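Local coordinates for protein histidine kinase (Synechocystis sp., PDB 5DFY) that probably acts as a light-sensing histidine kinase, of which this chain is a GAF domain that carries a covalently bound phycocyanobilin chromophore, at residues A[139-142]-A[143-146]. Numbering follows the deposited sequence.
Sequences HLDN and LRRF. With CYC (phycocyanobilin), chain B.
Leu-143 presses its CD1 methyl over one face of the His-139 ring, a CH-pi contact 4.0 Å from the ring centroid, while phycocyanobilin lies against the opposite face. The imidazole reaches from helix 137-145 to the chromophore because chi1 (-178°) swings CG away from the backbone N, and His-139 ND1 donates in the ring plane to the carboxylate oxygen O1D of phycocyanobilin at 2.9 Å. This buried sandwich is the tight side of the helix; Phe-135 also meets the histidine. Shortening His-139 to an alanine is likely to leave the carboxylate without this donor and open a gap between Leu-143 and the bilin.

One turn on, the Asn-142 amide works from both ends. Its ND2 donates to the chromophore carbonyl OC at 2.7 Å, and its OD1 accepts a hydrogen bond from Arg-145 NH1 at 2.9 Å. That oxygen lies in the guanidinium plane, although the donor stands above the amide plane; NH1 is also hydrogen-bonded to Leu-105 O.

The solvent side is looser. Leu-140 CD2 rests over the guanidinium face of Arg-144, 3.7 Å from NH2, which forms a salt bridge with Glu-131. Asp-141 OD1 stays 4.3 Å from Arg-144 NH1, too far for a salt bridge, and a water joins the two. On the chromophore side, the Arg-145 cation on Asn-142 OD1 would be expected to polarise that amide, making Asn-142 ND2 a somewhat stronger donor to the bilin carbonyl.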
ATOM      1  N   HIS A 139     -25.313 -14.587  14.009  1.00 31.54           N
ATOM      2  CA  HIS A 139     -24.718 -14.191  12.730  1.00 29.53           C
ATOM      3  C   HIS A 139     -25.781 -14.316  11.633  1.00 28.96           C
ATOM      4  O   HIS A 139     -26.017 -13.363  10.880  1.00 25.26           O
ATOM      5  CB  HIS A 139     -23.481 -15.062  12.451  1.00 24.64           C
ATOM      6  CG  HIS A 139     -22.745 -14.733  11.188  1.00 23.86           C
ATOM      7  ND1 HIS A 139     -21.791 -15.574  10.664  1.00 24.79           N
ATOM      8  CD2 HIS A 139     -22.783 -13.651  10.373  1.00 22.00           C
ATOM      9  CE1 HIS A 139     -21.289 -15.042   9.561  1.00 27.48           C
ATOM     10  NE2 HIS A 139     -21.870 -13.871   9.367  1.00 24.21           N
ATOM     11  N   LEU A 140     -26.431 -15.479  11.574  1.00 28.04           N
ATOM     12  CA  LEU A 140     -27.503 -15.716  10.607  1.00 27.57           C
ATOM     13  C   LEU A 140     -28.620 -14.692  10.754  1.00 28.21           C
ATOM     14  O   LEU A 140     -29.208 -14.263   9.761  1.00 25.23           O
ATOM     15  CB  LEU A 140     -28.065 -17.137  10.766  1.00 28.37           C
ATOM     16  CG  LEU A 140     -29.174 -17.529   9.790  1.00 29.95           C
ATOM     17  CD1 LEU A 140     -28.759 -17.257   8.354  1.00 29.18           C
ATOM     18  CD2 LEU A 140     -29.566 -18.999   9.954  1.00 35.06           C
ATOM     19  N   ASP A 141     -28.920 -14.290  11.985  1.00 29.96           N
ATOM     20  CA  ASP A 141     -29.982 -13.318  12.207  1.00 28.74           C
ATOM     21  C   ASP A 141     -29.629 -12.006  11.540  1.00 26.39           C
ATOM     22  O   ASP A 141     -30.495 -11.349  10.963  1.00 25.25           O
ATOM     23  CB  ASP A 141     -30.241 -13.087  13.699  1.00 34.16           C
ATOM     24  CG  ASP A 141     -30.864 -14.303  14.390  1.00 43.21           C
ATOM     25  OD1 ASP A 141     -31.426 -15.182  13.694  1.00 39.12           O
ATOM     26  OD2 ASP A 141     -30.789 -14.369  15.639  1.00 42.59           O
ATOM     27  N   ASN A 142     -28.361 -11.610  11.611  1.00 25.87           N
ATOM     28  CA  ASN A 142     -27.968 -10.363  10.988  1.00 21.75           C
ATOM     29  C   ASN A 142     -27.936 -10.493   9.476  1.00 19.99           C
ATOM     30  O   ASN A 142     -28.281  -9.553   8.779  1.00 23.37           O
ATOM     31  CB  ASN A 142     -26.614  -9.888  11.517  1.00 25.30           C
ATOM     32  CG  ASN A 142     -26.759  -8.871  12.634  1.00 27.26           C
ATOM     33  OD1 ASN A 142     -27.790  -8.208  12.756  1.00 28.97           O
ATOM     34  ND2 ASN A 142     -25.726  -8.738  13.450  1.00 30.51           N
ATOM     35  N   LEU A 143     -27.536 -11.654   8.967  1.00 22.65           N
ATOM     36  CA  LEU A 143     -27.560 -11.879   7.525  1.00 20.20           C
ATOM     37  C   LEU A 143     -28.991 -11.738   7.007  1.00 22.16           C
ATOM     38  O   LEU A 143     -29.232 -11.037   6.025  1.00 22.28           O
ATOM     39  CB  LEU A 143     -26.973 -13.240   7.175  1.00 21.05           C
ATOM     40  CG  LEU A 143     -25.456 -13.345   7.440  1.00 20.14           C
ATOM     41  CD1 LEU A 143     -25.008 -14.784   7.561  1.00 21.89           C
ATOM     42  CD2 LEU A 143     -24.682 -12.655   6.313  1.00 23.52           C
ATOM     43  N   ARG A 144     -29.939 -12.391   7.671  1.00 20.32           N
ATOM     44  CA  ARG A 144     -31.346 -12.266   7.287  1.00 22.28           C
ATOM     45  C   ARG A 144     -31.853 -10.833   7.387  1.00 19.77           C
ATOM     46  O   ARG A 144     -32.569 -10.348   6.507  1.00 21.01           O
ATOM     47  CB  ARG A 144     -32.203 -13.182   8.164  1.00 20.95           C
ATOM     48  CG  ARG A 144     -31.951 -14.630   7.928  1.00 22.48           C
ATOM     49  CD  ARG A 144     -32.621 -15.435   9.024  1.00 26.09           C
ATOM     50  NE  ARG A 144     -32.690 -16.837   8.674  1.00 26.93           N
ATOM     51  CZ  ARG A 144     -33.163 -17.774   9.485  1.00 35.58           C
ATOM     52  NH1 ARG A 144     -33.584 -17.448  10.694  1.00 36.55           N
ATOM     53  NH2 ARG A 144     -33.197 -19.035   9.086  1.00 38.11           N
ATOM     54  N   ARG A 145     -31.469 -10.144   8.456  1.00 20.80           N
ATOM     55  CA  ARG A 145     -31.887  -8.767   8.683  1.00 21.62           C
ATOM     56  C   ARG A 145     -31.457  -7.864   7.528  1.00 20.49           C
ATOM     57  O   ARG A 145     -32.184  -6.956   7.114  1.00 23.98           O
ATOM     58  CB  ARG A 145     -31.300  -8.279  10.019  1.00 28.05           C
ATOM     59  CG  ARG A 145     -31.449  -6.826  10.341  1.00 28.90           C
ATOM     60  CD  ARG A 145     -30.675  -6.534  11.649  1.00 36.55           C
ATOM     61  NE  ARG A 145     -30.432  -5.109  11.836  1.00 43.03           N
ATOM     62  CZ  ARG A 145     -29.364  -4.588  12.437  1.00 32.14           C
ATOM     63  NH1 ARG A 145     -28.397  -5.363  12.918  1.00 35.10           N
ATOM     64  NH2 ARG A 145     -29.255  -3.270  12.541  1.00 40.22           N
ATOM     65  N   PHE A 146     -30.264  -8.127   6.998  1.00 20.08           N
ATOM     66  CA  PHE A 146     -29.736  -7.341   5.899  1.00 18.93           C
ATOM     67  C   PHE A 146     -30.059  -7.943   4.528  1.00 18.86           C
ATOM     68  O   PHE A 146     -29.537  -7.506   3.502  1.00 18.56           O
ATOM     69  CB  PHE A 146     -28.230  -7.169   6.097  1.00 21.17           C
ATOM     70  CG  PHE A 146     -27.890  -6.365   7.335  1.00 20.92           C
ATOM     71  CD1 PHE A 146     -28.607  -5.219   7.658  1.00 26.31           C
ATOM     72  CD2 PHE A 146     -26.886  -6.763   8.179  1.00 25.40           C
ATOM     73  CE1 PHE A 146     -28.307  -4.500   8.795  1.00 27.64           C
ATOM     74  CE2 PHE A 146     -26.593  -6.044   9.315  1.00 26.42           C
ATOM     75  CZ  PHE A 146     -27.287  -4.920   9.615  1.00 24.55           C
TER
HETATM   76  CHA CYC B 701     -18.199 -14.610  11.235  1.00 26.32           C
HETATM   77  NA  CYC B 701     -19.019 -12.310  10.537  1.00 24.29           N
HETATM   78  C1A CYC B 701     -18.246 -13.553  10.410  1.00 24.47           C
HETATM   79  C2A CYC B 701     -17.487 -13.450   9.118  1.00 24.14           C
HETATM   80  C3A CYC B 701     -17.797 -12.187   8.489  1.00 23.11           C
HETATM   81  C4A CYC B 701     -18.754 -11.490   9.363  1.00 22.26           C
HETATM   82  CMA CYC B 701     -17.213 -11.713   7.184  1.00 28.08           C
HETATM   83  CAA CYC B 701     -16.498 -14.496   8.633  1.00 26.23           C
HETATM   84  CBA CYC B 701     -15.229 -14.130   9.433  1.00 28.30           C
HETATM   85  CGA CYC B 701     -14.024 -15.055   9.263  1.00 29.74           C
HETATM   86  O1A CYC B 701     -14.186 -16.178   8.737  1.00 30.23           O
HETATM   87  O2A CYC B 701     -12.859 -14.717   9.673  1.00 26.48           O
HETATM   88  CHB CYC B 701     -19.360 -10.135   9.246  1.00 22.65           C
HETATM   89  NB  CYC B 701     -19.804 -10.143   6.777  1.00 21.42           N
HETATM   90  C1B CYC B 701     -19.581  -9.505   8.104  1.00 21.20           C
HETATM   91  C2B CYC B 701     -19.683  -8.051   7.941  1.00 19.78           C
HETATM   92  C3B CYC B 701     -19.960  -7.768   6.598  1.00 19.14           C
HETATM   93  C4B CYC B 701     -20.071  -9.031   5.835  1.00 19.96           C
HETATM   94  CMB CYC B 701     -19.507  -7.071   9.081  1.00 23.46           C
HETATM   95  CAB CYC B 701     -20.143  -6.386   5.980  1.00 20.98           C
HETATM   96  CBB CYC B 701     -18.998  -6.085   5.026  1.00 21.36           C
HETATM   97  OB  CYC B 701     -20.304  -9.205   4.663  1.00 20.15           O
HETATM   98  NC  CYC B 701     -22.034 -11.871  14.055  1.00 25.04           N
HETATM   99  C1C CYC B 701     -23.018 -11.153  14.272  1.00 32.53           C
HETATM  100  C2C CYC B 701     -23.629 -11.488  15.843  1.00 32.81           C
HETATM  101  C3C CYC B 701     -22.626 -12.026  16.485  1.00 34.32           C
HETATM  102  C4C CYC B 701     -21.780 -12.747  15.310  1.00 30.66           C
HETATM  103  CMC CYC B 701     -24.263 -10.195  16.473  1.00 34.72           C
HETATM  104  CAC CYC B 701     -22.961 -13.087  17.673  1.00 33.04           C
HETATM  105  CBC CYC B 701     -23.481 -12.322  18.868  1.00 37.10           C
HETATM  106  OC  CYC B 701     -23.504 -10.331  13.520  1.00 28.74           O
HETATM  107  CHD CYC B 701     -20.952 -13.790  15.467  1.00 27.80           C
HETATM  108  ND  CYC B 701     -19.709 -13.746  13.209  1.00 24.97           N
HETATM  109  C1D CYC B 701     -20.107 -14.353  14.370  1.00 24.77           C
HETATM  110  C2D CYC B 701     -19.611 -15.624  14.411  1.00 24.55           C
HETATM  111  C3D CYC B 701     -18.887 -15.818  13.281  1.00 26.96           C
HETATM  112  C4D CYC B 701     -18.948 -14.644  12.535  1.00 23.52           C
HETATM  113  CMD CYC B 701     -19.851 -16.586  15.566  1.00 31.51           C
HETATM  114  CAD CYC B 701     -18.147 -17.074  12.898  1.00 29.40           C
HETATM  115  CBD CYC B 701     -18.956 -17.895  11.915  1.00 28.02           C
HETATM  116  CGD CYC B 701     -20.212 -18.416  12.592  1.00 35.00           C
HETATM  117  O1D CYC B 701     -21.349 -17.965  12.288  1.00 29.69           O
HETATM  118  O2D CYC B 701     -20.138 -19.310  13.479  1.00 34.00           O
HETATM  119  O   HOH W   1     -33.629 -14.959  12.265  1.00 44.54           O